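Local coordinates for phosphate-binding protein (Xanthomonas axonopodis pv. citri, PDB 5UB3), which probably acts as a periplasmic receptor paired with a diguanylate cyclase, belongs to the phosphonate-binding family, and binds a chloride ion, at residues T67-R76 and L265-R276; R91-V99 and T124-L134. All blocks are in the same frame, centred on the assembly; numbering follows the deposited sequence.

Contact 1: residues T67-R76 and L265-R276; sequences TGAAMLLEQR and LQELSAGVQRVR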
loop_
_atom_site.group_PDB
_atom_site.type_symbol
_atom_site.label_atom_id
_atom_site.label_comp_id
_atom_site.label_asym_id
_atom_site.label_seq_id
_atom_site.Cartn_x
_atom_site.Cartn_y
_atom_site.Cartn_z
ATOM N N THR A 67 3.868 -1.606 -2.278
ATOM C CA THR A 67 4.682 -2.789 -2.365
ATOM C C THR A 67 4.376 -3.910 -1.381
ATOM O O THR A 67 4.537 -5.052 -1.727
ATOM C CB THR A 67 6.145 -2.397 -2.298
ATOM O OG1 THR A 67 6.344 -1.528 -1.196
ATOM C CG2 THR A 67 6.529 -1.699 -3.573
ATOM N N GLY A 68 3.981 -3.597 -0.152
ATOM C CA GLY A 68 3.557 -4.608 0.786
ATOM C C GLY A 68 2.344 -5.411 0.315
ATOM O O GLY A 68 2.370 -6.636 0.323
ATOM N N ALA A 69 1.254 -4.732 -0.035
ATOM C CA ALA A 69 0.073 -5.365 -0.631
ATOM C C ALA A 69 0.457 -6.174 -1.803
ATOM O O ALA A 69 -0.048 -7.284 -2.061
ATOM C CB ALA A 69 -0.955 -4.315 -1.038
ATOM N N ALA A 70 1.363 -5.612 -2.575
ATOM C CA ALA A 70 1.835 -6.331 -3.769
ATOM C C ALA A 70 2.439 -7.664 -3.398
ATOM O O ALA A 70 2.203 -8.655 -4.065
ATOM C CB ALA A 70 2.834 -5.493 -4.555
ATOM N N MET A 71 3.247 -7.659 -2.343
ATOM C CA MET A 71 3.890 -8.864 -1.909
ATOM C C MET A 71 2.886 -9.841 -1.326
ATOM O O MET A 71 3.072 -11.035 -1.512
ATOM C CB MET A 71 5.077 -8.575 -0.967
ATOM C CG MET A 71 6.186 -7.792 -1.661
ATOM S SD MET A 71 6.873 -8.632 -3.076
ATOM C CE MET A 71 5.980 -7.934 -4.502
ATOM N N LEU A 72 1.810 -9.349 -0.675
ATOM C CA LEU A 72 0.739 -10.268 -0.272
ATOM C C LEU A 72 0.227 -11.021 -1.495
ATOM O O LEU A 72 -0.007 -12.248 -1.453
ATOM C CB LEU A 72 -0.442 -9.543 0.373
ATOM C CG LEU A 72 -0.112 -8.884 1.685
ATOM C CD1 LEU A 72 -1.299 -8.048 2.146
ATOM C CD2 LEU A 72 0.189 -9.918 2.723
ATOM N N LEU A 73 0.041 -10.289 -2.585
ATOM C CA LEU A 73 -0.475 -10.918 -3.791
ATOM C C LEU A 73 0.544 -11.894 -4.376
ATOM O O LEU A 73 0.184 -13.025 -4.708
ATOM C CB LEU A 73 -0.880 -9.899 -4.824
ATOM C CG LEU A 73 -1.891 -8.838 -4.414
ATOM C CD1 LEU A 73 -2.016 -7.770 -5.491
ATOM C CD2 LEU A 73 -3.226 -9.482 -4.094
ATOM N N GLU A 74 1.803 -11.483 -4.487
ATOM C CA GLU A 74 2.847 -12.393 -5.009
ATOM C C GLU A 74 2.973 -13.647 -4.140
ATOM O O GLU A 74 3.112 -14.739 -4.662
ATOM C CB GLU A 74 4.207 -11.707 -5.123
ATOM C CG GLU A 74 5.205 -12.503 -5.943
ATOM C CD GLU A 74 6.520 -11.799 -6.131
ATOM O OE1 GLU A 74 7.060 -11.759 -7.244
ATOM O OE2 GLU A 74 7.044 -11.374 -5.128
ATOM N N GLN A 75 2.900 -13.489 -2.826
ATOM C CA GLN A 75 3.056 -14.648 -1.918
ATOM C C GLN A 75 1.988 -15.688 -2.064
ATOM O O GLN A 75 2.263 -16.861 -1.970
ATOM C CB GLN A 75 3.065 -14.220 -0.469
ATOM C CG GLN A 75 4.336 -13.539 -0.091
ATOM C CD GLN A 75 4.220 -12.834 1.246
ATOM O OE1 GLN A 75 3.206 -12.968 1.981
ATOM N NE2 GLN A 75 5.286 -12.121 1.609
ATOM N N ARG A 76 0.769 -15.231 -2.277
ATOM C CA ARG A 76 -0.314 -16.118 -2.601
ATOM C C ARG A 76 -0.215 -16.665 -4.029
ATOM O O ARG A 76 -1.069 -17.410 -4.420
ATOM C CB ARG A 76 -1.657 -15.436 -2.363
ATOM C CG ARG A 76 -1.871 -15.079 -0.899
ATOM C CD ARG A 76 -3.173 -14.343 -0.760
ATOM N NE ARG A 76 -3.583 -14.303 0.627
ATOM C CZ ARG A 76 -3.336 -13.325 1.489
ATOM N NH1 ARG A 76 -2.659 -12.231 1.140
ATOM N NH2 ARG A 76 -3.799 -13.439 2.725
ATOM N N LEU A 265 12.239 -5.794 -3.063
ATOM C CA LEU A 265 10.941 -6.473 -2.965
ATOM C C LEU A 265 11.047 -7.811 -2.299
ATOM O O LEU A 265 10.170 -8.195 -1.531
ATOM C CB LEU A 265 10.282 -6.629 -4.333
ATOM C CG LEU A 265 9.798 -5.309 -4.922
ATOM C CD1 LEU A 265 9.214 -5.632 -6.331
ATOM C CD2 LEU A 265 8.749 -4.636 -4.060
ATOM N N GLN A 266 12.132 -8.533 -2.573
ATOM C CA GLN A 266 12.356 -9.812 -1.912
ATOM C C GLN A 266 12.504 -9.623 -0.360
ATOM O O GLN A 266 11.914 -10.389 0.428
ATOM C CB GLN A 266 13.547 -10.512 -2.576
ATOM C CG GLN A 266 13.721 -11.961 -2.208
ATOM C CD GLN A 266 14.151 -12.101 -0.763
ATOM O OE1 GLN A 266 15.149 -11.518 -0.361
ATOM N NE2 GLN A 266 13.378 -12.834 0.039
ATOM N N GLU A 267 13.230 -8.601 0.069
ATOM C CA GLU A 267 13.396 -8.356 1.530
ATOM C C GLU A 267 12.060 -7.964 2.157
ATOM O O GLU A 267 11.707 -8.419 3.243
ATOM C CB GLU A 267 14.385 -7.275 1.784
ATOM C CG GLU A 267 15.776 -7.765 1.498
ATOM C CD GLU A 267 16.814 -6.648 1.484
ATOM O OE1 GLU A 267 16.459 -5.478 1.737
ATOM O OE2 GLU A 267 17.996 -6.965 1.210
ATOM N N LEU A 268 11.324 -7.124 1.442
ATOM C CA LEU A 268 10.014 -6.714 1.903
ATOM C C LEU A 268 9.101 -7.902 1.943
ATOM O O LEU A 268 8.417 -8.138 2.954
ATOM C CB LEU A 268 9.452 -5.611 1.024
ATOM C CG LEU A 268 7.982 -5.256 1.250
ATOM C CD1 LEU A 268 7.724 -4.820 2.681
ATOM C CD2 LEU A 268 7.615 -4.151 0.297
ATOM N N SER A 269 9.076 -8.687 0.876
ATOM C CA SER A 269 8.308 -9.900 0.891
ATOM C C SER A 269 8.626 -10.820 2.098
ATOM O O SER A 269 7.724 -11.293 2.787
ATOM C CB SER A 269 8.471 -10.655 -0.386
ATOM O OG SER A 269 7.606 -11.738 -0.291
ATOM N N ALA A 270 9.894 -11.025 2.397
ATOM C CA ALA A 270 10.268 -11.831 3.591
ATOM C C ALA A 270 9.644 -11.209 4.848
ATOM O O ALA A 270 9.091 -11.894 5.676
ATOM C CB ALA A 270 11.759 -11.908 3.741
ATOM N N GLY A 271 9.691 -9.906 4.939
ATOM C CA GLY A 271 9.150 -9.219 6.093
ATOM C C GLY A 271 7.661 -9.339 6.219
ATOM O O GLY A 271 7.134 -9.541 7.295
ATOM N N VAL A 272 6.969 -9.189 5.094
ATOM C CA VAL A 272 5.528 -9.412 5.027
ATOM C C VAL A 272 5.209 -10.832 5.405
ATOM O O VAL A 272 4.253 -11.044 6.131
ATOM C CB VAL A 272 4.978 -9.087 3.604
ATOM C CG1 VAL A 272 3.566 -9.618 3.393
ATOM C CG2 VAL A 272 5.055 -7.576 3.381
ATOM N N GLN A 273 5.989 -11.813 4.891
ATOM C CA GLN A 273 5.689 -13.214 5.195
ATOM C C GLN A 273 5.823 -13.419 6.687
ATOM O O GLN A 273 5.055 -14.125 7.293
ATOM C CB GLN A 273 6.645 -14.194 4.465
ATOM C CG GLN A 273 6.320 -15.660 4.681
ATOM C CD GLN A 273 4.943 -15.995 4.140
ATOM O OE1 GLN A 273 3.973 -16.253 4.893
ATOM N NE2 GLN A 273 4.831 -15.897 2.851
ATOM N N ARG A 274 6.821 -12.802 7.262
ATOM C CA ARG A 274 7.040 -12.934 8.706
ATOM C C ARG A 274 5.887 -12.368 9.484
ATOM O O ARG A 274 5.444 -12.962 10.494
ATOM C CB ARG A 274 8.313 -12.228 9.077
ATOM C CG ARG A 274 8.678 -12.346 10.529
ATOM C CD ARG A 274 9.909 -11.504 10.807
ATOM N NE ARG A 274 10.331 -11.627 12.183
ATOM C CZ ARG A 274 11.403 -11.034 12.707
ATOM N NH1 ARG A 274 12.205 -10.231 12.002
ATOM N NH2 ARG A 274 11.663 -11.255 13.960
ATOM N N VAL A 275 5.392 -11.207 9.050
ATOM C CA VAL A 275 4.205 -10.623 9.682
ATOM C C VAL A 275 3.021 -11.606 9.577
ATOM O O VAL A 275 2.280 -11.881 10.546
ATOM C CB VAL A 275 3.839 -9.262 9.062
ATOM C CG1 VAL A 275 2.460 -8.796 9.575
ATOM C CG2 VAL A 275 4.888 -8.226 9.417
ATOM N N ARG A 276 2.869 -12.145 8.382
ATOM C CA ARG A 276 1.785 -13.069 8.138
ATOM C C ARG A 276 1.914 -14.344 8.968
ATOM O O ARG A 276 0.929 -14.861 9.477
ATOM C CB ARG A 276 1.741 -13.399 6.702
ATOM C CG ARG A 276 1.163 -12.276 5.875
ATOM C CD ARG A 276 1.113 -12.750 4.455
ATOM N NE ARG A 276 0.053 -13.753 4.313
ATOM C CZ ARG A 276 0.039 -14.705 3.393
ATOM N NH1 ARG A 276 0.994 -14.787 2.464
ATOM N NH2 ARG A 276 -0.979 -15.570 3.381
HETATM O O HOH W 1 6.548 -12.662 -2.718
#
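Met71 and Gln75 of helix 67-75 carry this contact onto helix 265-276. The helices cross at -75° with axes 9.2 Å apart. Helix 67-75 follows strand 62-66 and is packed here by the C-terminal helix 259-277, with strand 209-217 behind Thr67.

The apolar part starts at Thr67. Its CB lies 3.5 Å from Leu268 CD2, a tight carbon pair, while its OG1 bonds to the backbone O of Pro210. The first two torsions of Met71 carry SD against the partner helix, 3.7 Å from Ser269 CB. Leu72 crosses Val272 at about a right angle, with CD2 3.5 Å from Val272 CG1. The same methyl also rests on Arg276 CD.

Gln75 is a knob in the hole formed by Ser269, Val272, Gln273 and Arg276. CG stands anti to the carbonyl carbon, and the extended chain beyond it carries the amide to its partners. NE2 donates to Ser269 OG at 3.0 Å, almost straight at 176°. Arg276 NH1 donates to a lone pair of Gln75 OE1 at 2.9 Å, with the amide and guanidinium planes only 16° apart. One water joins Ser269 OG to Glu74 OE2.

The guanidinium groups of Arg76 and Arg276 stack, two like charges with centres 4.1 Å apart. Gln75 OE1 probably eases this pairing.

A bond at each end of the Gln75 amide fixes its rotation and which end faces which partner.

Contact 2: residues R91-V99 and T124-L134; sequences RDFHTLFFV and TSGYLLPMLEL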
loop_
_atom_site.group_PDB
_atom_site.type_symbol
_atom_site.label_atom_id
_atom_site.label_comp_id
_atom_site.label_asym_id
_atom_site.label_seq_id
_atom_site.Cartn_x
_atom_site.Cartn_y
_atom_site.Cartn_z
ATOM N N ARG A 91 10.065 7.509 -5.243
ATOM C CA ARG A 91 10.158 6.098 -5.459
ATOM C C ARG A 91 9.959 5.267 -4.210
ATOM O O ARG A 91 9.588 4.100 -4.336
ATOM C CB ARG A 91 11.535 5.806 -5.931
ATOM C CG ARG A 91 11.791 6.298 -7.334
ATOM C CD ARG A 91 13.039 5.535 -7.695
ATOM N NE ARG A 91 13.584 5.842 -8.960
ATOM C CZ ARG A 91 14.787 5.404 -9.314
ATOM N NH1 ARG A 91 15.494 4.615 -8.488
ATOM N NH2 ARG A 91 15.263 5.711 -10.516
ATOM N N ASP A 92 10.325 5.839 -3.047
ATOM C CA ASP A 92 10.346 5.124 -1.759
ATOM C C ASP A 92 9.403 5.780 -0.793
ATOM O O ASP A 92 8.990 6.948 -0.944
ATOM C CB ASP A 92 11.747 5.142 -1.121
ATOM C CG ASP A 92 12.725 4.178 -1.761
ATOM O OD1 ASP A 92 12.426 3.475 -2.776
ATOM O OD2 ASP A 92 13.849 4.056 -1.199
ATOM N N PHE A 93 9.043 5.018 0.217
ATOM C CA PHE A 93 8.464 5.596 1.390
ATOM C C PHE A 93 8.823 4.791 2.633
ATOM O O PHE A 93 9.421 3.740 2.519
ATOM C CB PHE A 93 6.974 5.848 1.169
ATOM C CG PHE A 93 6.088 4.612 1.144
ATOM C CD1 PHE A 93 6.582 3.308 1.053
ATOM C CD2 PHE A 93 4.714 4.807 1.217
ATOM C CE1 PHE A 93 5.737 2.222 1.037
ATOM C CE2 PHE A 93 3.831 3.720 1.202
ATOM C CZ PHE A 93 4.351 2.428 1.126
ATOM N N HIS A 94 8.391 5.259 3.807
ATOM C CA HIS A 94 8.616 4.545 5.042
ATOM C C HIS A 94 7.508 4.829 5.997
ATOM O O HIS A 94 6.730 5.704 5.739
ATOM C CB HIS A 94 9.955 4.858 5.706
ATOM C CG HIS A 94 10.155 6.287 6.051
ATOM N ND1 HIS A 94 10.631 7.204 5.154
ATOM C CD2 HIS A 94 9.956 6.949 7.210
ATOM C CE1 HIS A 94 10.752 8.377 5.746
ATOM N NE2 HIS A 94 10.326 8.248 6.986
ATOM N N THR A 95 7.462 4.025 7.052
ATOM C CA THR A 95 6.469 4.197 8.103
ATOM C C THR A 95 7.033 5.065 9.205
ATOM O O THR A 95 8.212 4.948 9.553
ATOM C CB THR A 95 5.944 2.854 8.572
ATOM O OG1 THR A 95 5.096 2.338 7.531
ATOM C CG2 THR A 95 5.114 3.033 9.838
ATOM N N LEU A 96 6.201 5.973 9.693
ATOM C CA LEU A 96 6.501 6.681 10.912
ATOM C C LEU A 96 5.480 6.371 11.982
ATOM O O LEU A 96 4.290 6.108 11.712
ATOM C CB LEU A 96 6.660 8.161 10.657
ATOM C CG LEU A 96 5.661 8.962 9.857
ATOM C CD1 LEU A 96 4.461 9.119 10.754
ATOM C CD2 LEU A 96 6.185 10.337 9.396
ATOM N N PHE A 97 5.965 6.323 13.200
ATOM C CA PHE A 97 5.087 6.129 14.344
ATOM C C PHE A 97 4.997 7.474 14.979
ATOM O O PHE A 97 6.008 8.131 15.171
ATOM C CB PHE A 97 5.680 5.151 15.321
ATOM C CG PHE A 97 5.698 3.719 14.840
ATOM C CD1 PHE A 97 6.620 3.311 13.907
ATOM C CD2 PHE A 97 4.831 2.791 15.364
ATOM C CE1 PHE A 97 6.661 1.999 13.487
ATOM C CE2 PHE A 97 4.845 1.481 14.947
ATOM C CZ PHE A 97 5.791 1.074 14.022
ATOM N N PHE A 98 3.805 7.892 15.364
ATOM C CA PHE A 98 3.674 9.169 15.981
ATOM C C PHE A 98 2.745 9.111 17.184
ATOM O O PHE A 98 1.881 8.242 17.276
ATOM C CB PHE A 98 3.180 10.191 14.968
ATOM C CG PHE A 98 1.809 9.929 14.491
ATOM C CD1 PHE A 98 1.600 9.095 13.390
ATOM C CD2 PHE A 98 0.695 10.478 15.158
ATOM C CE1 PHE A 98 0.318 8.811 12.960
ATOM C CE2 PHE A 98 -0.573 10.212 14.730
ATOM C CZ PHE A 98 -0.776 9.373 13.642
ATOM N N VAL A 99 2.947 10.045 18.085
ATOM C CA VAL A 99 2.102 10.225 19.268
ATOM C C VAL A 99 1.715 11.660 19.499
ATOM O O VAL A 99 2.290 12.578 18.906
ATOM C CB VAL A 99 2.845 9.814 20.532
ATOM C CG1 VAL A 99 3.276 8.359 20.422
ATOM C CG2 VAL A 99 4.034 10.737 20.816
ATOM N N THR A 124 0.461 -1.271 3.510
ATOM C CA THR A 124 1.928 -1.385 3.662
ATOM C C THR A 124 2.417 -0.557 4.828
ATOM O O THR A 124 2.972 -1.072 5.771
ATOM C CB THR A 124 2.668 -0.936 2.367
ATOM O OG1 THR A 124 2.237 -1.771 1.312
ATOM C CG2 THR A 124 4.129 -1.118 2.490
ATOM N N SER A 125 2.213 0.742 4.735
ATOM C CA SER A 125 2.788 1.659 5.667
ATOM C C SER A 125 1.971 1.725 6.942
ATOM O O SER A 125 2.431 2.279 7.940
ATOM C CB SER A 125 2.900 3.054 5.042
ATOM O OG SER A 125 1.602 3.607 4.740
ATOM N N GLY A 126 0.728 1.236 6.891
ATOM C CA GLY A 126 -0.185 1.333 8.032
ATOM C C GLY A 126 -0.519 0.015 8.677
ATOM O O GLY A 126 -1.357 -0.031 9.599
ATOM N N TYR A 127 0.138 -1.058 8.254
ATOM C CA TYR A 127 0.002 -2.347 8.937
ATOM C C TYR A 127 1.255 -3.169 8.804
ATOM O O TYR A 127 1.895 -3.548 9.780
ATOM C CB TYR A 127 -1.232 -3.149 8.409
ATOM C CG TYR A 127 -1.404 -4.452 9.041
ATOM C CD1 TYR A 127 -1.928 -4.554 10.325
ATOM C CD2 TYR A 127 -1.022 -5.616 8.398
ATOM C CE1 TYR A 127 -2.109 -5.793 10.921
ATOM C CE2 TYR A 127 -1.184 -6.837 8.977
ATOM C CZ TYR A 127 -1.709 -6.930 10.240
ATOM O OH TYR A 127 -1.839 -8.152 10.809
ATOM N N LEU A 128 1.625 -3.453 7.582
ATOM C CA LEU A 128 2.694 -4.438 7.364
ATOM C C LEU A 128 3.965 -3.911 7.896
ATOM O O LEU A 128 4.611 -4.573 8.674
ATOM C CB LEU A 128 2.810 -4.818 5.885
ATOM C CG LEU A 128 1.593 -5.586 5.369
ATOM C CD1 LEU A 128 1.500 -5.590 3.829
ATOM C CD2 LEU A 128 1.422 -6.996 5.925
ATOM N N LEU A 129 4.379 -2.730 7.463
ATOM C CA LEU A 129 5.646 -2.151 7.936
ATOM C C LEU A 129 5.692 -1.923 9.414
ATOM O O LEU A 129 6.653 -2.337 10.046
ATOM C CB LEU A 129 6.053 -0.877 7.206
ATOM C CG LEU A 129 6.260 -1.072 5.696
ATOM C CD1 LEU A 129 6.797 0.247 5.120
ATOM C CD2 LEU A 129 7.214 -2.210 5.389
ATOM N N PRO A 130 4.654 -1.274 9.982
ATOM C CA PRO A 130 4.772 -1.127 11.437
ATOM C C PRO A 130 4.779 -2.463 12.208
ATOM O O PRO A 130 5.495 -2.572 13.199
ATOM C CB PRO A 130 3.551 -0.302 11.826
ATOM C CG PRO A 130 2.616 -0.345 10.656
ATOM C CD PRO A 130 3.535 -0.492 9.441
ATOM N N MET A 131 3.979 -3.440 11.792
ATOM C CA MET A 131 3.973 -4.706 12.500
ATOM C C MET A 131 5.337 -5.380 12.366
ATOM O O MET A 131 5.848 -5.967 13.297
ATOM C CB MET A 131 2.907 -5.694 11.985
ATOM C CG MET A 131 1.505 -5.365 12.386
ATOM S SD MET A 131 1.287 -5.348 14.176
ATOM C CE MET A 131 0.331 -6.836 14.371
ATOM N N LEU A 132 5.916 -5.296 11.180
ATOM C CA LEU A 132 7.241 -5.859 10.974
ATOM C C LEU A 132 8.206 -5.211 11.942
ATOM O O LEU A 132 9.011 -5.900 12.536
ATOM C CB LEU A 132 7.729 -5.636 9.525
ATOM C CG LEU A 132 9.090 -6.160 9.215
ATOM C CD1 LEU A 132 9.132 -7.650 9.529
ATOM C CD2 LEU A 132 9.376 -5.868 7.750
ATOM N N GLU A 133 8.119 -3.891 12.061
ATOM C CA GLU A 133 9.014 -3.164 12.926
ATOM C C GLU A 133 8.916 -3.649 14.357
ATOM O O GLU A 133 9.921 -3.765 15.050
ATOM C CB GLU A 133 8.795 -1.673 12.840
ATOM C CG GLU A 133 10.015 -0.868 13.265
ATOM C CD GLU A 133 11.114 -0.780 12.200
ATOM O OE1 GLU A 133 11.094 -1.546 11.195
ATOM O OE2 GLU A 133 11.974 0.084 12.422
ATOM N N LEU A 134 7.713 -3.935 14.799
ATOM C CA LEU A 134 7.526 -4.358 16.147
ATOM C C LEU A 134 8.120 -5.743 16.312
ATOM O O LEU A 134 8.769 -6.025 17.317
ATOM C CB LEU A 134 6.047 -4.309 16.545
ATOM C CG LEU A 134 5.425 -2.917 16.608
ATOM C CD1 LEU A 134 3.968 -3.108 17.001
ATOM C CD2 LEU A 134 6.119 -1.950 17.506
#
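Strand 95-99 runs across helix 124-134 at nearly a right angle (-88°), the axes 8.1 Å apart, and the CA atoms of Thr95 and Ser125 are 5.1 Å from each other. Strand 92-100 pairs with strands 178-182, 200-205 and 209-217, and helix 124-136 packs across it.

Thr95 lies at the middle of the contact. Its OG1 donates to the backbone O of Ser125 at 2.7 Å. The donor stands well to the side of that carbonyl, at a C=O...donor angle of 105° and 19° from its plane. OG1 lies beside the backbone N of Thr95 and CG2 is anti to it. OG1 thereby also packs on Leu129 CB, and CG2 comes 3.9 Å from Pro130 CD.

Phe93 and Phe97 lie two residues before and after Thr95. Phe93 brings CZ to within 3.8 Å of Thr124 CG2, and its CE2 touches Ser125 CB. The hydroxyl of Thr124 bonds to Thr66. Phe97 CZ is 3.4 Å from Pro130 CB. The backbone O of Pro130 lies at the edge of the Phe97 ring, in its plane. Glu133 CB also borders this ring, while the carboxylate of Glu133 bonds to His204.

The helix has a wider pi-type turn at 124-128 and a kink at Pro130. Leu129 N bonds to Thr124 O and Pro130 N has no hydrogen, and no helical bond reaches Ser125 O. The Thr95 hydroxyl takes that place.

Contact 2 is nested along the chain inside the loop closed by contact 1. Their centres are about 14 Å apart, and the two touch directly. Helix 124-134 is the bridge: its first turn meets helix 67-75, and further along it meets helix 265-276. Thr124 OG1 lies 2.9 Å from Gly68 N, a weak hydrogen bond. Leu132 CD1 packs 3.5 Å from Gly271 O, and Leu268 touches Leu129. Strand 92-100 is thus joined through one helix to both helices of contact 1. Two-lobed periplasmic binding proteins usually hold their ligand in the cleft between lobes.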